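Local coordinates for KLLA0C04147p (Kluyveromyces lactis, PDB 5H2D), which probably binds sterols and transfers them between membranes, this chain being the oxysterol-binding (ORD) domain, captured with ergosterol in its pocket, at residues 73-78 with 118-123. Numbering follows the deposited sequence.
With ERG (ergosterol), chain B.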
loop_
_atom_site.group_PDB
_atom_site.type_symbol
_atom_site.label_atom_id
_atom_site.label_comp_id
_atom_site.label_asym_id
_atom_site.label_seq_id
_atom_site.Cartn_x
_atom_site.Cartn_y
_atom_site.Cartn_z
ATOM N N LEU A 73 -6.564 1.759 5.006
ATOM C CA LEU A 73 -5.447 2.698 5.135
ATOM C C LEU A 73 -4.145 1.984 5.460
ATOM O O LEU A 73 -3.070 2.419 5.031
ATOM C CB LEU A 73 -5.744 3.726 6.235
ATOM C CG LEU A 73 -6.994 4.581 6.083
ATOM C CD1 LEU A 73 -7.086 5.635 7.201
ATOM C CD2 LEU A 73 -6.984 5.244 4.720
ATOM N N GLN A 74 -4.222 0.904 6.234
ATOM C CA GLN A 74 -3.038 0.152 6.613
ATOM C C GLN A 74 -2.642 -0.859 5.545
ATOM O O GLN A 74 -1.447 -1.085 5.338
ATOM C CB GLN A 74 -3.294 -0.517 7.967
ATOM C CG GLN A 74 -3.429 0.536 9.084
ATOM C CD GLN A 74 -4.044 -0.006 10.346
ATOM O OE1 GLN A 74 -4.903 -0.881 10.305
ATOM N NE2 GLN A 74 -3.619 0.533 11.495
ATOM N N ARG A 75 -3.610 -1.444 4.822
ATOM C CA ARG A 75 -3.235 -2.299 3.698
ATOM C C ARG A 75 -2.434 -1.523 2.667
ATOM O O ARG A 75 -1.506 -2.069 2.058
ATOM C CB ARG A 75 -4.478 -2.902 3.037
ATOM C CG ARG A 75 -5.244 -3.862 3.920
ATOM C CD ARG A 75 -4.368 -4.979 4.493
ATOM N NE ARG A 75 -3.883 -5.893 3.458
ATOM C CZ ARG A 75 -4.521 -6.998 3.068
ATOM N NH1 ARG A 75 -5.664 -7.355 3.652
ATOM N NH2 ARG A 75 -3.993 -7.746 2.111
ATOM N N VAL A 76 -2.787 -0.256 2.438
ATOM C CA VAL A 76 -2.019 0.556 1.496
ATOM C C VAL A 76 -0.614 0.824 2.022
ATOM O O VAL A 76 0.346 0.879 1.242
ATOM C CB VAL A 76 -2.780 1.856 1.188
ATOM C CG1 VAL A 76 -1.912 2.795 0.379
ATOM C CG2 VAL A 76 -4.082 1.532 0.429
ATOM N N ALA A 77 -0.451 0.956 3.344
ATOM C CA ALA A 77 0.890 1.101 3.904
ATOM C C ALA A 77 1.754 -0.136 3.690
ATOM O O ALA A 77 2.986 -0.033 3.742
ATOM C CB ALA A 77 0.805 1.421 5.401
ATOM N N GLU A 78 1.150 -1.309 3.456
ATOM C CA GLU A 78 1.951 -2.487 3.159
ATOM C C GLU A 78 2.690 -2.376 1.825
ATOM O O GLU A 78 3.539 -3.228 1.541
ATOM C CB GLU A 78 1.064 -3.742 3.207
ATOM C CG GLU A 78 0.533 -4.008 4.630
ATOM C CD GLU A 78 -0.257 -5.309 4.780
ATOM O OE1 GLU A 78 0.261 -6.395 4.430
ATOM O OE2 GLU A 78 -1.398 -5.252 5.291
ATOM N N ALA A 118 -10.183 -11.830 3.146
ATOM C CA ALA A 118 -10.931 -11.130 4.176
ATOM C C ALA A 118 -11.004 -9.658 3.830
ATOM O O ALA A 118 -10.065 -9.089 3.256
ATOM C CB ALA A 118 -10.285 -11.299 5.558
ATOM N N LYS A 119 -12.108 -9.045 4.240
ATOM C CA LYS A 119 -12.363 -7.633 3.982
ATOM C C LYS A 119 -11.713 -6.778 5.064
ATOM O O LYS A 119 -12.084 -6.906 6.243
ATOM C CB LYS A 119 -13.869 -7.392 3.951
ATOM C CG LYS A 119 -14.317 -5.957 3.752
ATOM C CD LYS A 119 -15.841 -5.913 3.780
ATOM C CE LYS A 119 -16.381 -4.615 4.354
ATOM N NZ LYS A 119 -17.883 -4.628 4.365
ATOM N N PRO A 120 -10.760 -5.900 4.729
ATOM C CA PRO A 120 -10.263 -4.925 5.712
ATOM C C PRO A 120 -11.350 -3.920 6.052
ATOM O O PRO A 120 -12.351 -3.785 5.343
ATOM C CB PRO A 120 -9.105 -4.227 4.994
ATOM C CG PRO A 120 -8.784 -5.103 3.784
ATOM C CD PRO A 120 -10.134 -5.715 3.411
ATOM N N PHE A 121 -11.123 -3.166 7.127
ATOM C CA PHE A 121 -12.101 -2.155 7.507
ATOM C C PHE A 121 -12.204 -1.068 6.443
ATOM O O PHE A 121 -11.202 -0.610 5.877
ATOM C CB PHE A 121 -11.748 -1.528 8.859
ATOM C CG PHE A 121 -12.291 -2.289 10.029
ATOM C CD1 PHE A 121 -11.698 -3.480 10.428
ATOM C CD2 PHE A 121 -13.391 -1.815 10.729
ATOM C CE1 PHE A 121 -12.206 -4.199 11.517
ATOM C CE2 PHE A 121 -13.901 -2.531 11.813
ATOM C CZ PHE A 121 -13.319 -3.717 12.202
ATOM N N ASN A 122 -13.431 -0.649 6.177
ATOM C CA ASN A 122 -13.696 0.492 5.328
ATOM C C ASN A 122 -13.457 1.742 6.174
ATOM O O ASN A 122 -14.187 1.968 7.149
ATOM C CB ASN A 122 -15.139 0.394 4.814
ATOM C CG ASN A 122 -15.462 1.418 3.747
ATOM O OD1 ASN A 122 -14.575 2.019 3.158
ATOM N ND2 ASN A 122 -16.753 1.611 3.489
ATOM N N PRO A 123 -12.438 2.554 5.876
ATOM C CA PRO A 123 -12.102 3.663 6.776
ATOM C C PRO A 123 -13.231 4.678 6.843
ATOM O O PRO A 123 -13.932 4.921 5.855
ATOM C CB PRO A 123 -10.839 4.266 6.152
ATOM C CG PRO A 123 -10.287 3.177 5.259
ATOM C CD PRO A 123 -11.529 2.498 4.716
HETATM C C1 ERG B . -3.706 -4.886 -2.851
HETATM C C2 ERG B . -2.470 -4.004 -2.691
HETATM C C3 ERG B . -2.924 -2.571 -2.786
HETATM C C4 ERG B . -3.940 -2.261 -1.686
HETATM C C5 ERG B . -5.026 -3.199 -1.662
HETATM C C6 ERG B . -6.281 -2.761 -1.262
HETATM C C7 ERG B . -7.385 -3.621 -1.143
HETATM C C8 ERG B . -7.260 -4.986 -1.416
HETATM C C9 ERG B . -6.057 -5.435 -2.036
HETATM C C10 ERG B . -4.779 -4.590 -1.793
HETATM C C11 ERG B . -5.782 -6.990 -1.871
HETATM C C12 ERG B . -7.053 -7.840 -1.961
HETATM C C13 ERG B . -8.072 -7.289 -0.941
HETATM C C14 ERG B . -8.411 -5.866 -1.438
HETATM C C15 ERG B . -9.592 -5.503 -0.562
HETATM C C16 ERG B . -10.389 -6.833 -0.430
HETATM C C17 ERG B . -9.467 -7.912 -1.061
HETATM C C18 ERG B . -7.554 -7.339 0.514
HETATM C C19 ERG B . -4.240 -4.980 -0.389
HETATM C C20 ERG B . -9.729 -9.269 -0.370
HETATM C C21 ERG B . -8.825 -10.401 -0.845
HETATM C C22 ERG B . -11.176 -9.626 -0.687
HETATM C C23 ERG B . -12.202 -9.670 0.402
HETATM C C24 ERG B . -13.654 -9.997 0.054
HETATM C C25 ERG B . -14.208 -10.944 1.127
HETATM C C26 ERG B . -13.383 -12.235 1.105
HETATM C C27 ERG B . -15.676 -11.325 0.872
HETATM C C28 ERG B . -14.403 -8.679 0.033
HETATM O O1 ERG B . -1.771 -1.660 -2.687
HETATM O O HOH W 1 -7.457 -9.321 3.520
#
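Two prolines of strand 119-121 and the loop just after it, Pro120 and Pro123, meet Leu73 and Arg75 of the short helix 72-77 in a buried, mostly apolar contact that forms part of the wall of the sterol pocket. No direct hydrogen bond joins the two segments; shape and one water do the work. At one end the branch point of Leu73 sits against the Pro123 ring, Leu73 CG lying 3.7 Å from Pro123 CG. The CD2 methyl of Leu73 flanks the same ring carbon; Phe129 and Thr142 pack on this leucine from neighbouring strands. At the other end the aliphatic part of Arg75 crosses Pro120 at about a right angle, its CG 3.8 Å from Pro120 CG. The arginine chain then bends twice, at chi2 (-54°) and chi3 (-67°), which turns the guanidinium toward the sterol, with the Pro120 ring and the C18 methyl both meeting it obliquely. Its NH1 comes within 3.7 Å of ergosterol C18, and NH2 lies equally near the C19 methyl. Two carboxylates probably offset that charge, although Arg116 brings a second positive group close by: Arg75 NE pairs with Glu78 OE2 at 3.2 Å, and NH1 with Glu68. In the guanidinium plane, NH1 also donates to a water at 2.7 Å, and this water lies 2.6 Å from Ala118 O, bridging helix to strand. A leucine in place of Arg75 would probably deprive Glu68 of this salt-bridge partner, leave Glu78 with Arg116 in place of two arginines, and take from the water its NH1 donor. Ala118 O approaches the sterol side chain at C23, 3.6 Å away. The example illustrates how a charged side chain can line a lipid site when carboxylates pair with it, here in the ergosterol-binding pocket of an OSBP-related domain.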